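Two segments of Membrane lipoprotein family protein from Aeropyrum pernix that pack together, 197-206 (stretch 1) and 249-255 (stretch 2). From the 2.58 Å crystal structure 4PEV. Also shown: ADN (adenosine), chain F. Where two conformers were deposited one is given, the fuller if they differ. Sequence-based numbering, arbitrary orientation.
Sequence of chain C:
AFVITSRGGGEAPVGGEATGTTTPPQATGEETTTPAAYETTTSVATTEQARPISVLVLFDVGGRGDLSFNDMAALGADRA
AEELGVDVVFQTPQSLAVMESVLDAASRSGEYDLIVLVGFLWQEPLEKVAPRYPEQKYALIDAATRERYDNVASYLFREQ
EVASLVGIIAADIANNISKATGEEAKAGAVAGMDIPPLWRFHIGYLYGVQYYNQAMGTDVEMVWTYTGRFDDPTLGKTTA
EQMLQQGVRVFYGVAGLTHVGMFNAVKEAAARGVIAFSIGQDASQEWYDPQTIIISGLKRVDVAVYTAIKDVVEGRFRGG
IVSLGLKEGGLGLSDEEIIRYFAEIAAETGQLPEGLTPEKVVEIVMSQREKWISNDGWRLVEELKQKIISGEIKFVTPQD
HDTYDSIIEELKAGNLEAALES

Stretch 1 (197-206) PLWRFHIGYL
Stretch 2 249-255: RVFYGVA

What forms the apolar centre? Val254 points toward the helix with chi1 t, laying CG1 over one face of the Phe201 ring, 3.7 Å from its centroid and 3.4 Å from Phe201 CG. Phe201 (chi1 -83°, chi2 -74°) also points toward the strand. Leu198 starts sideways, but chi1 m brings CG to 4.1 Å from Val254 CG1, and with chi2 p Leu198 CD2 lies 3.4 Å from Val254 O. The branched Val254 suits its place because CG1 reaches both the Phe201 ring and Leu198.

How do the backbones allow this? Residues 197-206 are helical, with hydrogen bonds such as Tyr205 N to Phe201 O (2.8 Å), so Leu198, Phe201 and Tyr205 share a side. Strand 249-254 runs nearly antiparallel at 160°, its axis 10.6 Å away at closest; CA atoms of Leu198 and Val254 lie 7.5 Å apart. Alternation turns Val250, Tyr252 and Val254 toward the helix and Phe251 away.

How do the tyrosines extend the contact? Both adopt chi1 t, with chi2 55° in Tyr205 and 25° in Tyr252. Their rings meet obliquely, planes at 42° and centroids 5.0 Å apart; Tyr205 CD1 lies 3.7 Å from Tyr252 CD2. Each offers an apolar ring to the other while its OH is hydrogen-bonded elsewhere in the structure.

What lies at the polar edge? Tyr252 OH sits 3.5 Å from Phe201 CE1, near the ring plane. No hydrogen bond crosses the contact, which buries 317 Å² summed over both sides; its side chains are buried. Adenosine C5' lies 3.4 Å from Val254 C.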

# COMPACT_ATOMS: atom_id res chain seq x y z
N PRO C 197 -6.09 -2.32 7.77
CA PRO C 197 -5.55 -2.50 6.42
C PRO C 197 -4.24 -3.25 6.43
O PRO C 197 -4.02 -4.14 5.60
CB PRO C 197 -5.33 -1.08 5.92
CG PRO C 197 -6.15 -0.20 6.83
CD PRO C 197 -6.17 -0.90 8.15
N LEU C 198 -3.39 -2.94 7.40
CA LEU C 198 -2.12 -3.65 7.54
C LEU C 198 -2.29 -5.09 8.00
O LEU C 198 -1.43 -5.94 7.71
CB LEU C 198 -1.15 -2.90 8.45
CG LEU C 198 -0.31 -1.90 7.65
CD1 LEU C 198 -1.15 -0.85 6.94
CD2 LEU C 198 0.70 -1.23 8.54
N TRP C 199 -3.39 -5.40 8.70
CA TRP C 199 -3.72 -6.79 8.99
C TRP C 199 -3.85 -7.52 7.65
O TRP C 199 -3.30 -8.60 7.46
CB TRP C 199 -5.01 -6.93 9.76
CG TRP C 199 -5.06 -6.25 11.08
CD1 TRP C 199 -4.02 -5.72 11.78
CD2 TRP C 199 -6.22 -6.08 11.90
NE1 TRP C 199 -4.46 -5.19 12.98
CE2 TRP C 199 -5.81 -5.40 13.08
CE3 TRP C 199 -7.58 -6.42 11.75
CZ2 TRP C 199 -6.71 -5.05 14.10
CZ3 TRP C 199 -8.48 -6.07 12.77
CH2 TRP C 199 -8.04 -5.39 13.93
N ARG C 200 -4.57 -6.91 6.72
CA ARG C 200 -4.79 -7.53 5.42
C ARG C 200 -3.49 -7.70 4.62
O ARG C 200 -3.31 -8.72 3.95
CB ARG C 200 -5.81 -6.73 4.61
CG ARG C 200 -7.17 -6.71 5.27
CD ARG C 200 -8.30 -6.31 4.33
NE ARG C 200 -8.48 -4.86 4.26
CZ ARG C 200 -8.95 -4.13 5.26
NH1 ARG C 200 -9.28 -4.70 6.41
NH2 ARG C 200 -9.09 -2.81 5.10
N PHE C 201 -2.61 -6.70 4.69
CA PHE C 201 -1.29 -6.81 4.07
C PHE C 201 -0.56 -7.99 4.68
O PHE C 201 -0.14 -8.89 3.97
CB PHE C 201 -0.43 -5.53 4.26
CG PHE C 201 -0.71 -4.43 3.26
CD1 PHE C 201 -0.29 -4.54 1.94
CD2 PHE C 201 -1.40 -3.28 3.64
CE1 PHE C 201 -0.54 -3.51 1.03
CE2 PHE C 201 -1.66 -2.26 2.73
CZ PHE C 201 -1.22 -2.38 1.42
N HIS C 202 -0.45 -7.98 6.01
CA HIS C 202 0.29 -9.01 6.73
C HIS C 202 -0.21 -10.38 6.32
O HIS C 202 0.55 -11.20 5.81
CB HIS C 202 0.18 -8.84 8.24
CG HIS C 202 1.08 -9.75 9.01
ND1 HIS C 202 1.11 -9.76 10.39
CD2 HIS C 202 1.98 -10.68 8.61
CE1 HIS C 202 2.00 -10.66 10.80
NE2 HIS C 202 2.53 -11.23 9.74
N ILE C 203 -1.49 -10.63 6.53
CA ILE C 203 -2.09 -11.91 6.16
C ILE C 203 -1.78 -12.30 4.72
O ILE C 203 -1.46 -13.44 4.46
CB ILE C 203 -3.62 -11.88 6.35
CG1 ILE C 203 -3.95 -11.99 7.84
CG2 ILE C 203 -4.30 -12.99 5.56
CD1 ILE C 203 -5.39 -11.68 8.15
N GLY C 204 -1.91 -11.38 3.79
CA GLY C 204 -1.69 -11.70 2.38
C GLY C 204 -0.24 -11.98 2.07
O GLY C 204 0.07 -12.82 1.23
N TYR C 205 0.65 -11.28 2.75
CA TYR C 205 2.07 -11.39 2.50
C TYR C 205 2.58 -12.73 2.99
O TYR C 205 3.30 -13.41 2.28
CB TYR C 205 2.81 -10.22 3.17
CG TYR C 205 4.30 -10.14 2.89
CD1 TYR C 205 4.80 -10.11 1.58
CD2 TYR C 205 5.22 -10.07 3.94
CE1 TYR C 205 6.17 -10.02 1.33
CE2 TYR C 205 6.59 -9.98 3.69
CZ TYR C 205 7.05 -9.95 2.39
OH TYR C 205 8.40 -9.88 2.16
N LEU C 206 2.19 -13.10 4.21
CA LEU C 206 2.54 -14.41 4.78
C LEU C 206 1.91 -15.54 3.98
O LEU C 206 2.55 -16.55 3.70
CB LEU C 206 2.05 -14.51 6.22
CG LEU C 206 2.42 -15.76 7.03
CD1 LEU C 206 3.91 -16.06 7.04
CD2 LEU C 206 1.91 -15.58 8.44
N ARG C 249 16.62 -10.26 3.80
CA ARG C 249 17.26 -9.77 2.58
C ARG C 249 16.27 -9.19 1.55
O ARG C 249 16.68 -8.51 0.61
CB ARG C 249 18.05 -10.91 1.94
CG ARG C 249 19.30 -11.30 2.72
CD ARG C 249 20.41 -10.26 2.56
NE ARG C 249 21.68 -10.75 3.08
CZ ARG C 249 22.59 -11.40 2.36
NH1 ARG C 249 22.37 -11.64 1.08
NH2 ARG C 249 23.71 -11.79 2.93
N VAL C 250 14.99 -9.45 1.73
CA VAL C 250 13.97 -8.90 0.87
C VAL C 250 12.97 -8.16 1.75
O VAL C 250 12.44 -8.74 2.70
CB VAL C 250 13.26 -10.00 0.11
CG1 VAL C 250 12.27 -9.39 -0.88
CG2 VAL C 250 14.29 -10.88 -0.60
N PHE C 251 12.72 -6.90 1.41
CA PHE C 251 12.08 -5.95 2.30
C PHE C 251 10.85 -5.29 1.71
O PHE C 251 10.99 -4.34 0.93
CB PHE C 251 13.07 -4.84 2.61
CG PHE C 251 14.07 -5.20 3.64
CD1 PHE C 251 15.26 -5.78 3.27
CD2 PHE C 251 13.82 -4.94 4.96
CE1 PHE C 251 16.20 -6.09 4.21
CE2 PHE C 251 14.75 -5.27 5.92
CZ PHE C 251 15.95 -5.85 5.54
N TYR C 252 9.66 -5.74 2.12
CA TYR C 252 8.40 -5.15 1.65
C TYR C 252 8.03 -3.92 2.46
O TYR C 252 7.91 -3.98 3.68
CB TYR C 252 7.28 -6.19 1.79
CG TYR C 252 5.97 -5.84 1.17
CD1 TYR C 252 5.87 -4.94 0.11
CD2 TYR C 252 4.81 -6.46 1.61
CE1 TYR C 252 4.63 -4.65 -0.46
CE2 TYR C 252 3.56 -6.19 1.05
CZ TYR C 252 3.48 -5.29 0.02
OH TYR C 252 2.25 -5.03 -0.53
N GLY C 253 7.81 -2.80 1.78
CA GLY C 253 7.51 -1.54 2.46
C GLY C 253 6.04 -1.31 2.68
O GLY C 253 5.33 -0.97 1.75
N VAL C 254 5.57 -1.49 3.91
CA VAL C 254 4.15 -1.34 4.20
C VAL C 254 3.91 -0.28 5.30
O VAL C 254 3.08 -0.46 6.19
CB VAL C 254 3.51 -2.69 4.61
CG1 VAL C 254 2.01 -2.64 4.36
CG2 VAL C 254 4.12 -3.85 3.85
N ALA C 255 4.59 0.85 5.19
CA ALA C 255 4.63 1.84 6.27
C ALA C 255 4.61 3.31 5.82
O ALA C 255 5.12 4.18 6.53
CB ALA C 255 5.86 1.57 7.12
O5' ADN F . 2.24 2.33 3.00
C5' ADN F . 1.57 1.09 3.27
C4' ADN F . 0.12 1.21 3.73
O4' ADN F . 0.01 1.85 5.00
C3' ADN F . -0.83 2.00 2.83
O3' ADN F . -1.29 1.23 1.71
C2' ADN F . -1.95 2.38 3.80
O2' ADN F . -2.91 1.33 3.99
C1' ADN F . -1.20 2.60 5.09
N9 ADN F . -0.84 4.03 5.25
C8 ADN F . 0.20 4.68 4.68
N7 ADN F . 0.24 5.98 5.07
C5 ADN F . -0.80 6.16 5.92
C6 ADN F . -1.38 7.27 6.71
N6 ADN F . -0.81 8.49 6.65
N1 ADN F . -2.48 7.03 7.46
C2 ADN F . -3.07 5.81 7.51
N3 ADN F . -2.60 4.76 6.82
C4 ADN F . -1.51 4.87 6.03